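Local atomic coordinates of putative Glycerophosphoryl diester phosphodiesterase (Silicibacter pomeroyi, PDB entry 3L12), a protein that is a putative member of the glycerophosphoryl diester phosphodiesterase family, with a TIM-barrel fold, and binds a magnesium ion. Residues 147-152 with 206-211; 182-187 with 246-251. One frame throughout, in Å; residues are numbered along the deposited sequence.

Interaction 1 (147-152 with 206-211). With MG (magnesium ion), chain C.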
loop_
_atom_site.group_PDB
_atom_site.type_symbol
_atom_site.label_atom_id
_atom_site.label_comp_id
_atom_site.label_asym_id
_atom_site.label_seq_id
_atom_site.Cartn_x
_atom_site.Cartn_y
_atom_site.Cartn_z
ATOM N N LEU A 147 -0.146 14.127 13.970
ATOM C CA LEU A 147 0.738 15.258 13.856
ATOM C C LEU A 147 0.021 16.129 12.810
ATOM O O LEU A 147 0.132 15.927 11.601
ATOM C CB LEU A 147 2.089 14.741 13.392
ATOM C CG LEU A 147 3.316 15.556 13.573
ATOM C CD1 LEU A 147 3.545 15.975 15.091
ATOM C CD2 LEU A 147 4.505 14.783 13.043
ATOM N N LEU A 148 -0.767 17.075 13.316
ATOM C CA LEU A 148 -1.653 17.905 12.501
ATOM C C LEU A 148 -0.919 19.177 12.123
ATOM O O LEU A 148 -0.687 20.088 12.941
ATOM C CB LEU A 148 -2.935 18.146 13.290
ATOM C CG LEU A 148 -4.090 18.833 12.602
ATOM C CD1 LEU A 148 -5.322 18.620 13.467
ATOM C CD2 LEU A 148 -3.841 20.334 12.285
ATOM N N GLU A 149 -0.496 19.219 10.865
ATOM C CA GLU A 149 0.293 20.367 10.368
ATOM C C GLU A 149 -0.674 21.483 9.947
ATOM O O GLU A 149 -1.400 21.347 8.945
ATOM C CB GLU A 149 1.232 20.009 9.220
ATOM C CG GLU A 149 2.196 21.160 8.948
ATOM C CD GLU A 149 3.134 21.011 7.773
ATOM O OE1 GLU A 149 3.434 19.897 7.341
ATOM O OE2 GLU A 149 3.643 22.096 7.317
ATOM N N LEU A 150 -0.670 22.578 10.698
ATOM C CA LEU A 150 -1.419 23.763 10.303
ATOM C C LEU A 150 -0.593 24.507 9.249
ATOM O O LEU A 150 0.539 24.907 9.548
ATOM C CB LEU A 150 -1.656 24.656 11.495
ATOM C CG LEU A 150 -2.658 24.115 12.541
ATOM C CD1 LEU A 150 -1.881 23.355 13.582
ATOM C CD2 LEU A 150 -3.478 25.209 13.184
ATOM N N LYS A 151 -1.159 24.650 8.045
ATOM C CA LYS A 151 -0.503 25.280 6.869
ATOM C C LYS A 151 -1.217 26.600 6.653
ATOM O O LYS A 151 -2.337 26.678 6.118
ATOM C CB LYS A 151 -0.558 24.368 5.633
ATOM C CG LYS A 151 0.265 24.836 4.417
ATOM C CD LYS A 151 1.747 24.581 4.704
ATOM C CE LYS A 151 2.635 24.556 3.468
ATOM N NZ LYS A 151 3.153 25.927 3.209
ATOM N N SER A 152 -0.592 27.652 7.150
ATOM C CA SER A 152 -1.130 28.997 6.972
ATOM C C SER A 152 -0.825 29.504 5.540
ATOM O O SER A 152 0.139 29.060 4.889
ATOM C CB SER A 152 -0.507 29.916 7.999
ATOM O OG SER A 152 0.881 29.704 7.975
ATOM N N SER A 206 4.316 21.354 18.249
ATOM C CA SER A 206 5.455 20.776 17.537
ATOM C C SER A 206 5.966 21.740 16.469
ATOM O O SER A 206 5.218 22.181 15.612
ATOM C CB SER A 206 4.976 19.478 16.896
ATOM O OG SER A 206 5.947 18.921 16.057
ATOM N N TYR A 207 7.264 22.043 16.535
ATOM C CA TYR A 207 7.915 23.090 15.752
ATOM C C TYR A 207 8.779 22.528 14.620
ATOM O O TYR A 207 9.828 21.903 14.878
ATOM C CB TYR A 207 8.781 23.914 16.702
ATOM C CG TYR A 207 7.989 24.877 17.607
ATOM C CD1 TYR A 207 7.148 24.409 18.628
ATOM C CD2 TYR A 207 8.120 26.253 17.474
ATOM C CE1 TYR A 207 6.459 25.300 19.452
ATOM C CE2 TYR A 207 7.412 27.158 18.306
ATOM C CZ TYR A 207 6.564 26.672 19.266
ATOM O OH TYR A 207 5.831 27.535 20.071
ATOM N N LEU A 208 8.306 22.696 13.404
ATOM C CA LEU A 208 9.016 22.309 12.214
ATOM C C LEU A 208 10.147 23.291 11.979
ATOM O O LEU A 208 9.999 24.531 12.199
ATOM C CB LEU A 208 8.109 22.359 10.976
ATOM C CG LEU A 208 7.161 21.179 10.897
ATOM C CD1 LEU A 208 5.947 21.409 9.971
ATOM C CD2 LEU A 208 8.000 19.988 10.391
ATOM N N SER A 209 11.248 22.774 11.453
ATOM C CA SER A 209 12.349 23.636 10.996
ATOM C C SER A 209 13.007 22.998 9.765
ATOM O O SER A 209 12.980 21.766 9.579
ATOM C CB SER A 209 13.388 23.861 12.099
ATOM O OG SER A 209 14.002 22.629 12.451
ATOM N N GLN A 210 13.559 23.839 8.911
ATOM C CA GLN A 210 14.310 23.396 7.736
ATOM C C GLN A 210 15.307 24.526 7.374
ATOM O O GLN A 210 14.895 25.649 7.103
ATOM C CB GLN A 210 13.396 23.054 6.573
ATOM C CG GLN A 210 14.169 22.572 5.328
ATOM C CD GLN A 210 13.280 22.186 4.221
ATOM O OE1 GLN A 210 12.271 22.845 3.965
ATOM N NE2 GLN A 210 13.623 21.113 3.527
ATOM N N LEU A 211 16.598 24.231 7.399
ATOM C CA LEU A 211 17.623 25.258 7.135
ATOM C C LEU A 211 17.610 25.605 5.669
ATOM O O LEU A 211 17.311 24.745 4.827
ATOM C CB LEU A 211 18.995 24.773 7.550
ATOM C CG LEU A 211 19.180 24.490 9.048
ATOM C CD1 LEU A 211 20.564 23.933 9.314
ATOM C CD2 LEU A 211 18.943 25.683 9.890
HETATM MG MG MG C . 3.106 18.354 6.173
HETATM O O HOH W 1 3.773 19.437 4.459
HETATM O O HOH W 2 2.578 16.775 4.929
#
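Glu149 and Leu208 meet across strand 183-187, which lies between their own strands in the sheet. The side chain of Glu149 runs out extended, CG anti to the backbone N (chi1 -169°), and each group along it has a neighbour. CB faces the magnesium ion at 3.9 Å without bonding it. CG lies 3.9 Å from Leu208 CD1, and CD comes closer to the same methyl, at 3.6 Å. At the carboxylate, OE1 bonds the magnesium at 2.0 Å, whereas OE2 does not bind it. The Leu208 methyl lies near both oxygens and nearer OE2, with CD1 to OE2 at 3.6 Å. Both strands belong to the parallel barrel of a TIM-barrel fold, and the metal sits where Glu149 reaches inward from one of them; Glu50 and Asp52 of strand 48-55 bind the same ion, as do two waters. The Leu208 side chain crosses that of Glu149 at about a right angle, putting a methyl beside the carboxylate. Two residues earlier on each strand, Leu147 CD1 touches Ser206 OG at 3.9 Å, a van der Waals contact of a methyl with an oxygen; the polar partner of this hydroxyl is His186 ND1.

Interaction 2 (182-187 with 246-251)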
loop_
_atom_site.group_PDB
_atom_site.type_symbol
_atom_site.label_atom_id
_atom_site.label_comp_id
_atom_site.label_asym_id
_atom_site.label_seq_id
_atom_site.Cartn_x
_atom_site.Cartn_y
_atom_site.Cartn_z
ATOM N N ARG A 182 -5.093 12.341 21.147
ATOM C CA ARG A 182 -4.184 11.905 20.089
ATOM C C ARG A 182 -3.595 13.016 19.242
ATOM O O ARG A 182 -2.723 12.747 18.401
ATOM C CB ARG A 182 -4.967 11.009 19.134
ATOM C CG ARG A 182 -5.378 9.647 19.707
ATOM C CD ARG A 182 -4.169 8.788 19.880
ATOM N NE ARG A 182 -4.585 7.432 20.172
ATOM C CZ ARG A 182 -4.837 6.986 21.385
ATOM N NH1 ARG A 182 -4.703 7.781 22.427
ATOM N NH2 ARG A 182 -5.233 5.729 21.559
ATOM N N THR A 183 -3.979 14.262 19.469
ATOM C CA THR A 183 -3.580 15.344 18.580
ATOM C C THR A 183 -2.443 16.245 19.069
ATOM O O THR A 183 -2.431 16.720 20.193
ATOM C CB THR A 183 -4.805 16.246 18.310
ATOM O OG1 THR A 183 -5.863 15.450 17.747
ATOM C CG2 THR A 183 -4.430 17.406 17.355
ATOM N N VAL A 184 -1.526 16.490 18.134
ATOM C CA VAL A 184 -0.413 17.376 18.318
ATOM C C VAL A 184 -0.495 18.476 17.283
ATOM O O VAL A 184 -0.627 18.202 16.093
ATOM C CB VAL A 184 0.932 16.635 18.159
ATOM C CG1 VAL A 184 2.118 17.590 18.351
ATOM C CG2 VAL A 184 1.007 15.478 19.123
HETATM N N MSE A 185 -0.427 19.727 17.729
HETATM C CA MSE A 185 -0.494 20.877 16.853
HETATM C C MSE A 185 0.925 21.178 16.340
HETATM O O MSE A 185 1.815 21.421 17.112
HETATM C CB MSE A 185 -1.140 22.029 17.598
HETATM C CG MSE A 185 -2.548 21.682 18.112
HETATM SE SE MSE A 185 -3.917 21.503 16.784
HETATM C CE MSE A 185 -4.495 23.304 16.714
ATOM N N HIS A 186 1.094 21.168 15.017
ATOM C CA HIS A 186 2.397 21.099 14.340
ATOM C C HIS A 186 2.483 22.140 13.239
ATOM O O HIS A 186 1.526 22.279 12.479
ATOM C CB HIS A 186 2.452 19.640 13.832
ATOM C CG HIS A 186 3.622 19.227 13.000
ATOM N ND1 HIS A 186 4.882 19.002 13.516
ATOM C CD2 HIS A 186 3.668 18.830 11.700
ATOM C CE1 HIS A 186 5.666 18.544 12.547
ATOM N NE2 HIS A 186 4.953 18.425 11.444
ATOM N N SER A 187 3.600 22.877 13.143
ATOM C CA SER A 187 3.697 23.895 12.111
ATOM C C SER A 187 5.072 24.481 11.915
ATOM O O SER A 187 5.896 24.505 12.833
ATOM C CB SER A 187 2.756 25.082 12.502
ATOM O OG SER A 187 2.427 25.910 11.383
ATOM N N GLY A 246 7.484 24.870 23.103
ATOM C CA GLY A 246 7.139 23.645 22.353
ATOM C C GLY A 246 7.530 22.361 23.084
ATOM O O GLY A 246 8.456 22.368 23.932
ATOM N N GLN A 247 6.829 21.279 22.734
ATOM C CA GLN A 247 7.120 19.943 23.244
ATOM C C GLN A 247 7.935 19.094 22.247
ATOM O O GLN A 247 8.624 18.175 22.667
ATOM C CB GLN A 247 5.846 19.200 23.592
ATOM C CG GLN A 247 5.202 19.622 24.899
ATOM C CD GLN A 247 4.728 21.063 24.883
ATOM O OE1 GLN A 247 4.017 21.482 23.983
ATOM N NE2 GLN A 247 5.138 21.839 25.899
ATOM N N LEU A 248 7.817 19.399 20.960
ATOM C CA LEU A 248 8.543 18.657 19.902
ATOM C C LEU A 248 9.297 19.623 18.994
ATOM O O LEU A 248 8.834 20.739 18.697
ATOM C CB LEU A 248 7.589 17.857 19.039
ATOM C CG LEU A 248 6.717 16.740 19.606
ATOM C CD1 LEU A 248 5.507 17.369 20.199
ATOM C CD2 LEU A 248 6.332 15.712 18.479
ATOM N N TRP A 249 10.451 19.155 18.524
ATOM C CA TRP A 249 11.238 19.847 17.525
ATOM C C TRP A 249 11.304 18.896 16.369
ATOM O O TRP A 249 11.685 17.738 16.551
ATOM C CB TRP A 249 12.652 20.153 18.024
ATOM C CG TRP A 249 13.559 20.713 16.939
ATOM C CD1 TRP A 249 13.250 21.626 15.987
ATOM C CD2 TRP A 249 14.948 20.398 16.758
ATOM N NE1 TRP A 249 14.367 21.877 15.172
ATOM C CE2 TRP A 249 15.408 21.127 15.635
ATOM C CE3 TRP A 249 15.825 19.521 17.404
ATOM C CZ2 TRP A 249 16.717 21.030 15.169
ATOM C CZ3 TRP A 249 17.118 19.417 16.936
ATOM C CH2 TRP A 249 17.540 20.158 15.812
ATOM N N CYS A 250 10.927 19.351 15.181
ATOM C CA CYS A 250 10.847 18.499 13.995
ATOM C C CYS A 250 11.669 19.049 12.870
ATOM O O CYS A 250 11.183 19.692 11.964
ATOM C CB CYS A 250 9.405 18.283 13.515
ATOM S SG CYS A 250 8.410 17.404 14.768
ATOM N N PRO A 251 12.979 18.804 12.932
ATOM C CA PRO A 251 13.869 19.256 11.877
ATOM C C PRO A 251 13.933 18.370 10.656
ATOM O O PRO A 251 13.807 17.116 10.740
ATOM C CB PRO A 251 15.226 19.206 12.539
ATOM C CG PRO A 251 15.112 18.037 13.488
ATOM C CD PRO A 251 13.685 18.072 13.994
#
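Inside the TIM barrel, His186 and Val184 of strand 183-187 meet Cys250 and Leu248 of strand 248-251. Strand 205-209 runs between the two and pairs in parallel with both, so the contact is made by side chains alone. Toward the N-terminal ends of the strands the contact is apolar: Val184 CG1, anti to the backbone N at chi1 180°, reaches Leu248 CD1 at 3.9 Å, methyl against methyl, the two side chains slanting past each other. Two residues on, the character changes. The imidazole of His186 presents its edge to Cys250, whose sulfur SG lies 4.7 Å from the ring centroid and 79° off the ring normal, near the ring plane and not over a face. Cys250 CB joins in at that edge, 3.9 Å from His186 CE1. Both ring nitrogens have hydrogen-bonding partners beyond these strands, Ser206 OG for ND1 and an unidentified bound molecule for NE2. Bonds at two points of the ring should restrict its rotation. Glu149, a magnesium ligand, also packs against His186, whose side chain lies about 6 Å from the metal at the nearest atoms. The nearest ring atom to Cys250 SG is His186 CE1, at 3.7 Å, with ND1 next at 4.1 Å.

Both interactions are buried in the barrel interior, their centres about 7 Å apart, and each joins strands separated by one other. They interlock: strand 183-187 of interaction 2 stands between the strands of interaction 1, and strand 205-209 of interaction 1 stands between those of interaction 2. A probable backbone hydrogen bond between Ser206 N and Met185 O ties the two together, and Ser206 also packs on Cys250. Their chemistry differs with place. Interaction 1 reaches the magnesium ion and sets a carboxylate ligand of the metal beside a leucine methyl, whereas interaction 2 has no metal ligand and grades from aliphatic packing to a sulfur at an imidazole edge.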